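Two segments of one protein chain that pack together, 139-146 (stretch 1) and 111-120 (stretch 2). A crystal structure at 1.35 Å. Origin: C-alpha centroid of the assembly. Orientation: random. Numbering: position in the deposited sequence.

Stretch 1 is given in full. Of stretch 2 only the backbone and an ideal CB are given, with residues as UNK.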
# COMPACT_ATOMS: atom_id res chain seq x y z
N ALA A 139 -6.16 3.09 -14.68
CA ALA A 139 -5.52 3.22 -13.38
C ALA A 139 -5.76 4.63 -12.87
O ALA A 139 -5.75 5.59 -13.64
CB ALA A 139 -4.04 2.98 -13.50
N ILE A 140 -6.05 4.75 -11.57
CA ILE A 140 -6.14 6.05 -10.93
C ILE A 140 -4.91 6.15 -10.09
O ILE A 140 -4.67 5.26 -9.24
CB ILE A 140 -7.39 6.19 -10.01
CG1 ILE A 140 -8.67 5.78 -10.73
CG2 ILE A 140 -7.48 7.60 -9.46
CD1 ILE A 140 -8.99 6.57 -11.97
N ILE A 141 -4.12 7.19 -10.25
CA ILE A 141 -2.96 7.47 -9.43
C ILE A 141 -3.46 8.42 -8.35
O ILE A 141 -4.05 9.46 -8.64
CB ILE A 141 -1.81 8.13 -10.23
CG1 ILE A 141 -1.24 7.12 -11.21
CG2 ILE A 141 -0.67 8.52 -9.30
CD1 ILE A 141 -2.21 6.29 -11.99
N MET A 142 -3.25 8.03 -7.10
CA MET A 142 -3.63 8.86 -5.96
C MET A 142 -2.42 9.27 -5.13
O MET A 142 -1.44 8.49 -5.00
CB MET A 142 -4.69 8.14 -5.10
CG MET A 142 -5.84 7.55 -5.91
SD MET A 142 -7.17 6.91 -4.89
CE MET A 142 -7.95 8.43 -4.42
N ALA A 143 -2.51 10.45 -4.53
CA ALA A 143 -1.44 11.00 -3.69
C ALA A 143 -1.98 11.49 -2.33
O ALA A 143 -3.02 12.12 -2.26
CB ALA A 143 -0.73 12.16 -4.43
N LEU A 144 -1.23 11.20 -1.28
CA LEU A 144 -1.51 11.67 0.05
C LEU A 144 -0.33 12.51 0.55
O LEU A 144 0.76 12.01 0.75
CB LEU A 144 -1.72 10.48 0.96
CG LEU A 144 -1.87 10.88 2.44
CD1 LEU A 144 -3.15 11.65 2.70
CD2 LEU A 144 -1.86 9.63 3.32
N PRO A 145 -0.57 13.81 0.76
CA PRO A 145 0.44 14.62 1.47
C PRO A 145 0.53 14.15 2.93
O PRO A 145 -0.51 13.93 3.54
CB PRO A 145 -0.10 16.05 1.34
CG PRO A 145 -1.02 15.98 0.18
CD PRO A 145 -1.67 14.62 0.24
N ILE A 146 1.74 14.01 3.44
CA ILE A 146 1.98 13.58 4.79
C ILE A 146 2.66 14.69 5.59
O ILE A 146 2.02 15.39 6.35
CB ILE A 146 2.73 12.22 4.80
CG1 ILE A 146 1.80 11.17 4.16
CG2 ILE A 146 3.09 11.79 6.23
CD1 ILE A 146 2.36 9.78 4.09
N UNK A 111 -12.36 0.70 -2.67
CA UNK A 111 -11.03 1.04 -2.23
C UNK A 111 -10.78 2.53 -2.47
O UNK A 111 -10.24 3.19 -1.61
CB UNK A 111 -9.99 0.18 -2.95
N UNK A 112 -11.23 3.07 -3.61
CA UNK A 112 -11.06 4.52 -3.90
C UNK A 112 -11.72 5.38 -2.80
O UNK A 112 -11.13 6.31 -2.26
CB UNK A 112 -11.66 4.87 -5.26
N UNK A 113 -12.96 5.05 -2.45
CA UNK A 113 -13.70 5.74 -1.40
C UNK A 113 -12.92 5.71 -0.06
O UNK A 113 -12.76 6.72 0.60
CB UNK A 113 -15.08 5.10 -1.23
N UNK A 114 -12.41 4.53 0.31
CA UNK A 114 -11.60 4.39 1.52
C UNK A 114 -10.36 5.30 1.47
O UNK A 114 -10.06 6.01 2.44
CB UNK A 114 -11.18 2.93 1.70
N UNK A 115 -9.63 5.27 0.34
CA UNK A 115 -8.43 6.09 0.21
C UNK A 115 -8.78 7.57 0.32
O UNK A 115 -8.05 8.33 0.98
CB UNK A 115 -7.73 5.81 -1.12
N UNK A 116 -9.90 7.98 -0.27
CA UNK A 116 -10.28 9.39 -0.19
C UNK A 116 -10.51 9.76 1.27
O UNK A 116 -10.14 10.84 1.72
CB UNK A 116 -11.53 9.67 -1.03
N UNK A 117 -11.14 8.86 2.03
CA UNK A 117 -11.42 9.14 3.46
C UNK A 117 -10.14 9.25 4.31
O UNK A 117 -10.15 9.87 5.39
CB UNK A 117 -12.31 8.04 4.04
N UNK A 118 -9.04 8.65 3.83
CA UNK A 118 -7.75 8.80 4.46
C UNK A 118 -6.96 10.04 4.04
O UNK A 118 -5.87 10.26 4.56
CB UNK A 118 -6.91 7.55 4.17
N UNK A 119 -7.49 10.79 3.10
CA UNK A 119 -6.87 12.05 2.64
C UNK A 119 -6.27 11.97 1.26
O UNK A 119 -5.70 12.98 0.79
CB UNK A 119 -5.78 12.48 3.62
N UNK A 120 -6.35 10.82 0.58
CA UNK A 120 -5.76 10.72 -0.79
C UNK A 120 -6.58 11.54 -1.80
O UNK A 120 -7.80 11.58 -1.71
CB UNK A 120 -5.70 9.26 -1.24

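Strand 139-145 and helix 111-117 run nearly parallel, with an angle of 20° between their directions and a closest axial approach of 9.9 Å. Ile-140, Met-142 and Leu-144 point toward the second stretch and offer it an apolar surface.

At position 111 the ideal CB has nothing of the strand within 5.5 Å, so stretch 1 sets no preference; the residue is Ala-111. Position 112 differs. Its CB points toward the strand, 5.0 Å from SD of Met-142, and its CA lies 8.7 Å from CA of Ile-140. That spacing leaves room for a medium-sized or long apolar side chain, such as leucine, isoleucine, valine or methionine. Ile-112 fills it: CD1 reaches CG1 of Ile-140 at 4.2 Å, while CG2 lies 4.4 Å from CE of Met-142, so one side chain touches two rungs of the strand.

Position 113 points away and position 114 is out of reach, and many helix-compatible residues would serve at either. They are Ala-113 and Leu-114.

Position 115 again faces the strand, with its ideal CB 4.0 Å from SD of Met-142. The thioether offers no charge to pair with, and an apolar or aromatic side chain would suit. The residue is Tyr-115. With chi1 at -69° (m), the ring sits obliquely to the sulfur, its centroid 5.5 Å from Met-142 SD; CB of Tyr-115 makes the closest approach to Met-142 SD, at 4.0 Å, and the ring atom CD2 follows at 4.4 Å.

At 116 the CA-to-CB bond points away, although the ideal CB is still 5.1 Å from CE of Met-142. A long polar side chain could brush the methionine with its aliphatic part. Glu-116 does this, its CG 4.3 Å from Met-142 CE. Position 117 is out of reach and undemanding; Ser-117 donates from OG to the backbone O of Leu-114 at 2.7 Å. The CB of 118 points sideways with no strand atom within 5.5 Å, so the choice is wide. It is Leu-118, whose backbone O approaches CD1 of Leu-144 at 3.6 Å.

Position 119 is the most restrictive. Its phi of 108° would jam a CB against the preceding carbonyl oxygen, and the ideal CB would also lie 2.9 Å from CD1 of Leu-144, a clash. Both point to glycine, and Gly-119 it is, ending the helix in a Schellman motif; its O lies 3.5 Å from Leu-144 CD1.

At 120 the CA is 4.4 Å from that of Leu-144, and the ideal CB, pointing sideways, is 4.0 Å from both CE of Met-142 and O of Ala-143. A large apolar group, aromatic or aliphatic, could spread along the strand here. Phe-120 does so: CB of Leu-144 sits over one face of its ring, 3.6 Å from the centroid in a CH-pi contact, and CD2 lies 4.0 Å from Met-142 CB. The backbone adds a CA-H...O contact, Phe-120 CA to Ala-143 O at 3.4 Å. No hydrogen bond joins the two stretches.

Stretch 2 (111-120) AIALYESLGF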
# COMPACT_ATOMS: atom_id res chain seq x y z
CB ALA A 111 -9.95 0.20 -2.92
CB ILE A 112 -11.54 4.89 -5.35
CG1 ILE A 112 -10.64 4.20 -6.37
CG2 ILE A 112 -11.64 6.41 -5.54
CD1 ILE A 112 -11.19 4.18 -7.79
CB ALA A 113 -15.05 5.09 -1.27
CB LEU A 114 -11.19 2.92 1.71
CG LEU A 114 -10.48 2.47 2.99
CD1 LEU A 114 -10.72 0.98 3.25
CD2 LEU A 114 -9.00 2.74 3.04
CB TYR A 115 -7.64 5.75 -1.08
CG TYR A 115 -6.99 4.35 -1.03
CD1 TYR A 115 -6.36 3.87 0.09
CD2 TYR A 115 -6.99 3.51 -2.16
CE1 TYR A 115 -5.77 2.64 0.09
CE2 TYR A 115 -6.39 2.27 -2.16
CZ TYR A 115 -5.79 1.82 -1.01
OH TYR A 115 -5.21 0.57 -0.86
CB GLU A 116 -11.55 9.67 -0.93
CG GLU A 116 -11.57 9.48 -2.41
CD GLU A 116 -13.00 9.56 -2.94
OE1 GLU A 116 -14.03 9.40 -2.16
OE2 GLU A 116 -13.10 9.79 -4.15
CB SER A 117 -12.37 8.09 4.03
OG SER A 117 -11.68 6.91 4.39
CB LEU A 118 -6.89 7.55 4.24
CG LEU A 118 -7.40 6.25 4.84
CD1 LEU A 118 -6.57 5.07 4.39
CD2 LEU A 118 -7.41 6.32 6.36
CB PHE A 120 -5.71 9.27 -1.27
CG PHE A 120 -4.60 8.43 -0.66
CD1 PHE A 120 -4.77 7.80 0.58
CD2 PHE A 120 -3.41 8.20 -1.36
CE1 PHE A 120 -3.75 7.02 1.09
CE2 PHE A 120 -2.42 7.42 -0.83
CZ PHE A 120 -2.58 6.81 0.38
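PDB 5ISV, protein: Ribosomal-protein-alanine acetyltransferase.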